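Local coordinates for prohead core protein protease (Enterobacteria phage T4, PDB 5JBL) that is a serine protease of the prohead inner core that cleaves itself and many prohead proteins during capsid maturation, making space for the phage genome, at residues Y88-L102 and D111-W123. The protein carries 3 engineered substitutions. Sequence-based numbering, arbitrary orientation.
Sequences YINEQVLTKQALGEL and DPMQAAIIIEDMW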
# COMPACT_ATOMS: atom_id res chain seq x y z
N TYR C 88 31.52 -9.26 1.66
CA TYR C 88 30.18 -8.84 2.03
C TYR C 88 30.13 -8.38 3.49
O TYR C 88 29.45 -7.40 3.81
CB TYR C 88 29.21 -9.99 1.77
CG TYR C 88 27.78 -9.71 2.17
CD1 TYR C 88 27.29 -10.13 3.40
CD2 TYR C 88 26.93 -9.02 1.32
CE1 TYR C 88 25.97 -9.88 3.77
CE2 TYR C 88 25.62 -8.77 1.68
CZ TYR C 88 25.14 -9.21 2.91
OH TYR C 88 23.82 -8.98 3.27
N ILE C 89 30.85 -9.08 4.38
CA ILE C 89 30.94 -8.63 5.77
C ILE C 89 31.58 -7.25 5.84
O ILE C 89 31.09 -6.35 6.53
CB ILE C 89 31.72 -9.65 6.63
CG1 ILE C 89 30.90 -10.93 6.83
CG2 ILE C 89 32.09 -9.03 7.98
CD1 ILE C 89 31.69 -12.11 7.44
N ASN C 90 32.67 -7.05 5.10
CA ASN C 90 33.35 -5.75 5.15
C ASN C 90 32.53 -4.65 4.48
O ASN C 90 32.53 -3.50 4.95
CB ASN C 90 34.73 -5.85 4.51
CG ASN C 90 35.71 -6.59 5.37
OD1 ASN C 90 35.57 -6.61 6.60
ND2 ASN C 90 36.70 -7.21 4.75
N GLU C 91 31.88 -4.96 3.36
CA GLU C 91 31.19 -3.94 2.59
C GLU C 91 29.79 -3.65 3.10
O GLU C 91 29.31 -2.52 2.97
CB GLU C 91 31.14 -4.37 1.12
CG GLU C 91 32.48 -4.27 0.41
CD GLU C 91 32.53 -5.06 -0.89
OE1 GLU C 91 33.61 -5.60 -1.22
OE2 GLU C 91 31.49 -5.16 -1.57
N GLN C 92 29.10 -4.63 3.67
CA GLN C 92 27.69 -4.42 4.01
C GLN C 92 27.38 -4.67 5.48
O GLN C 92 26.69 -3.85 6.10
CB GLN C 92 26.80 -5.29 3.13
CG GLN C 92 26.81 -4.90 1.66
CD GLN C 92 25.56 -5.37 0.94
OE1 GLN C 92 24.45 -5.32 1.49
NE2 GLN C 92 25.73 -5.84 -0.30
N VAL C 93 27.83 -5.78 6.05
CA VAL C 93 27.43 -6.10 7.42
C VAL C 93 28.01 -5.09 8.40
O VAL C 93 27.27 -4.45 9.16
CB VAL C 93 27.85 -7.54 7.78
CG1 VAL C 93 27.44 -7.85 9.23
CG2 VAL C 93 27.21 -8.54 6.80
N LEU C 94 29.33 -4.90 8.38
CA LEU C 94 29.98 -4.00 9.33
C LEU C 94 29.65 -2.53 9.07
O LEU C 94 29.81 -1.70 9.97
CB LEU C 94 31.50 -4.22 9.30
CG LEU C 94 31.89 -5.63 9.78
CD1 LEU C 94 33.41 -5.86 9.76
CD2 LEU C 94 31.29 -5.88 11.18
N THR C 95 29.23 -2.18 7.86
CA THR C 95 28.83 -0.81 7.55
C THR C 95 27.35 -0.56 7.81
O THR C 95 26.86 0.55 7.54
CB THR C 95 29.15 -0.49 6.09
OG1 THR C 95 28.42 -1.38 5.24
CG2 THR C 95 30.65 -0.67 5.81
N LYS C 96 26.63 -1.57 8.33
CA LYS C 96 25.21 -1.47 8.68
C LYS C 96 24.33 -1.26 7.45
O LYS C 96 23.33 -0.55 7.50
CB LYS C 96 24.99 -0.36 9.72
CG LYS C 96 25.81 -0.51 11.00
CD LYS C 96 25.56 -1.85 11.66
CE LYS C 96 26.27 -1.96 13.00
NZ LYS C 96 26.02 -3.28 13.65
N GLN C 97 24.68 -1.91 6.34
CA GLN C 97 23.95 -1.81 5.08
C GLN C 97 23.37 -3.14 4.62
O GLN C 97 22.81 -3.21 3.52
CB GLN C 97 24.86 -1.25 3.97
CG GLN C 97 25.39 0.17 4.14
CD GLN C 97 24.39 1.25 3.72
OE1 GLN C 97 23.25 0.96 3.36
NE2 GLN C 97 24.84 2.49 3.72
N ALA C 98 23.50 -4.22 5.41
CA ALA C 98 23.20 -5.57 4.92
C ALA C 98 21.72 -5.90 5.08
O ALA C 98 21.31 -6.83 5.78
CB ALA C 98 24.09 -6.59 5.63
N LEU C 99 20.90 -5.13 4.36
CA LEU C 99 19.46 -5.32 4.32
C LEU C 99 19.08 -6.51 3.45
O LEU C 99 19.81 -6.92 2.54
CB LEU C 99 18.78 -4.06 3.77
CG LEU C 99 19.11 -2.78 4.54
CD1 LEU C 99 18.45 -1.54 3.92
CD2 LEU C 99 18.67 -2.95 5.99
N GLY C 100 17.90 -7.08 3.75
CA GLY C 100 17.31 -8.07 2.88
C GLY C 100 15.81 -7.86 2.82
O GLY C 100 15.25 -7.13 3.63
N GLU C 101 15.17 -8.54 1.87
CA GLU C 101 13.78 -8.30 1.54
C GLU C 101 12.93 -9.52 1.86
O GLU C 101 13.44 -10.57 2.26
CB GLU C 101 13.63 -7.92 0.06
CG GLU C 101 14.49 -6.71 -0.33
CD GLU C 101 14.33 -6.27 -1.80
OE1 GLU C 101 13.26 -6.49 -2.40
OE2 GLU C 101 15.30 -5.70 -2.36
N LEU C 102 11.63 -9.37 1.70
CA LEU C 102 10.69 -10.48 1.77
C LEU C 102 10.33 -10.83 0.33
O LEU C 102 9.82 -9.97 -0.39
CB LEU C 102 9.45 -10.09 2.59
CG LEU C 102 8.30 -11.10 2.72
CD1 LEU C 102 8.80 -12.41 3.29
CD2 LEU C 102 7.22 -10.52 3.63
N ASP C 111 16.30 -3.13 -2.21
CA ASP C 111 15.54 -1.89 -2.25
C ASP C 111 15.17 -1.54 -0.81
O ASP C 111 14.38 -2.27 -0.20
CB ASP C 111 14.29 -2.07 -3.11
CG ASP C 111 13.36 -0.86 -3.10
OD1 ASP C 111 13.55 0.08 -2.30
OD2 ASP C 111 12.40 -0.87 -3.89
N PRO C 112 15.71 -0.46 -0.23
CA PRO C 112 15.47 -0.22 1.20
C PRO C 112 14.00 0.03 1.53
O PRO C 112 13.59 -0.20 2.68
CB PRO C 112 16.34 1.01 1.51
CG PRO C 112 16.53 1.70 0.18
CD PRO C 112 16.62 0.53 -0.82
N MET C 113 13.20 0.48 0.55
CA MET C 113 11.76 0.57 0.77
C MET C 113 11.12 -0.80 0.94
O MET C 113 10.01 -0.90 1.49
CB MET C 113 11.10 1.31 -0.39
CG MET C 113 10.62 2.74 -0.09
SD MET C 113 9.29 2.90 1.12
CE MET C 113 8.06 1.85 0.37
N GLN C 114 11.77 -1.86 0.48
CA GLN C 114 11.23 -3.21 0.56
C GLN C 114 11.97 -4.08 1.57
O GLN C 114 11.67 -5.28 1.71
CB GLN C 114 11.24 -3.85 -0.82
CG GLN C 114 10.31 -3.13 -1.81
CD GLN C 114 10.16 -3.85 -3.14
OE1 GLN C 114 9.59 -4.95 -3.20
NE2 GLN C 114 10.67 -3.26 -4.22
N ALA C 115 12.88 -3.49 2.32
CA ALA C 115 13.69 -4.23 3.27
C ALA C 115 12.83 -4.79 4.40
O ALA C 115 11.92 -4.12 4.91
CB ALA C 115 14.80 -3.33 3.83
N ALA C 116 13.10 -6.04 4.77
CA ALA C 116 12.43 -6.68 5.88
C ALA C 116 13.36 -7.14 6.99
O ALA C 116 12.88 -7.35 8.12
CB ALA C 116 11.58 -7.88 5.37
N ILE C 117 14.66 -7.32 6.72
CA ILE C 117 15.62 -7.78 7.71
C ILE C 117 16.92 -7.03 7.53
O ILE C 117 17.20 -6.46 6.47
CB ILE C 117 15.90 -9.30 7.62
CG1 ILE C 117 16.48 -9.67 6.26
CG2 ILE C 117 14.67 -10.10 7.86
CD1 ILE C 117 18.01 -9.82 6.27
N ILE C 118 17.75 -7.06 8.57
CA ILE C 118 19.11 -6.58 8.47
C ILE C 118 20.03 -7.60 9.13
O ILE C 118 19.77 -8.05 10.24
CB ILE C 118 19.27 -5.17 9.08
CG1 ILE C 118 20.72 -4.68 8.90
CG2 ILE C 118 18.84 -5.14 10.57
CD1 ILE C 118 20.91 -3.20 9.17
N ILE C 119 21.09 -7.98 8.42
CA ILE C 119 22.05 -8.95 8.94
C ILE C 119 23.01 -8.24 9.88
O ILE C 119 23.66 -7.26 9.51
CB ILE C 119 22.82 -9.63 7.78
CG1 ILE C 119 21.85 -10.50 6.97
CG2 ILE C 119 24.03 -10.43 8.33
CD1 ILE C 119 22.49 -11.23 5.79
N GLU C 120 23.11 -8.75 11.13
CA GLU C 120 23.99 -8.16 12.13
C GLU C 120 25.33 -8.87 12.25
O GLU C 120 26.30 -8.25 12.71
CB GLU C 120 23.33 -8.19 13.52
CG GLU C 120 21.96 -7.57 13.53
CD GLU C 120 21.48 -7.26 14.94
OE1 GLU C 120 21.90 -7.95 15.89
OE2 GLU C 120 20.69 -6.31 15.08
N ASP C 121 25.42 -10.13 11.85
CA ASP C 121 26.67 -10.87 12.03
C ASP C 121 26.60 -12.12 11.18
O ASP C 121 25.52 -12.66 10.93
CB ASP C 121 26.92 -11.23 13.50
CG ASP C 121 28.39 -11.50 13.80
OD1 ASP C 121 28.74 -11.67 14.99
OD2 ASP C 121 29.21 -11.55 12.86
N MET C 122 27.76 -12.54 10.70
CA MET C 122 27.87 -13.79 9.95
C MET C 122 29.15 -14.46 10.39
O MET C 122 30.12 -13.79 10.74
CB MET C 122 27.89 -13.59 8.42
CG MET C 122 26.59 -13.07 7.85
SD MET C 122 26.64 -12.73 6.08
CE MET C 122 26.55 -14.37 5.41
N TRP C 123 29.14 -15.79 10.41
CA TRP C 123 30.34 -16.52 10.82
C TRP C 123 30.31 -17.90 10.19
O TRP C 123 29.27 -18.36 9.73
CB TRP C 123 30.46 -16.58 12.35
CG TRP C 123 29.33 -17.31 13.06
CD1 TRP C 123 29.33 -18.61 13.49
CD2 TRP C 123 28.05 -16.77 13.44
NE1 TRP C 123 28.14 -18.91 14.10
CE2 TRP C 123 27.33 -17.80 14.07
CE3 TRP C 123 27.44 -15.52 13.29
CZ2 TRP C 123 26.04 -17.62 14.57
CZ3 TRP C 123 26.15 -15.34 13.77
CH2 TRP C 123 25.46 -16.39 14.40
O HOH W 1 24.45 -4.76 8.72
O HOH W 2 10.06 -7.16 0.86
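Gly100 and Ile117 pair at the middle of a short antiparallel match between strand 99-101 and strand 115-123, an example of a helix and the short strand that follows it both packing against one long strand. Gly100 N donates to Ile117 O, while Gly100 O accepts from both Ala116 N (2.7 Å) and Ile117 N (3.2 Å), a classic beta bulge. Ile119 N gives Ala98 O a nearly straight bond (174°). Either side of strand 99-101, water fills in: one molecule donates to Val93 O and Ile119 O, another accepts from Leu102 N and donates to Gln114 O.

Apolar side chains join helix and strand as well. Met122 SD lies at the edge of the Tyr88 ring, 3.7 Å from CE1, a Met-aromatic contact, and Ile119 CD1 meets the Tyr88 hydroxyl, itself hydrogen-bonded to Gly185 N. With chi1 at 179°, Val93 turns CG1 away from its own amide nitrogen and onto Glu120 O, while CG2 meets Ile119 CG2. Between the two strands, Leu99 CD2 rests on Ile118 CB.

Among the side chains, Glu101 makes the polar link: its extended chain carries OE2 to Asp111 N (2.8 Å), the donor lying above the carboxylate plane. Shared with salt bridges from Arg107 NH1 and Arg161 NH2, OE2 joins the 111-114 turn to the surroundings of the active-site positions Ala104 and Ala159, both engineered here.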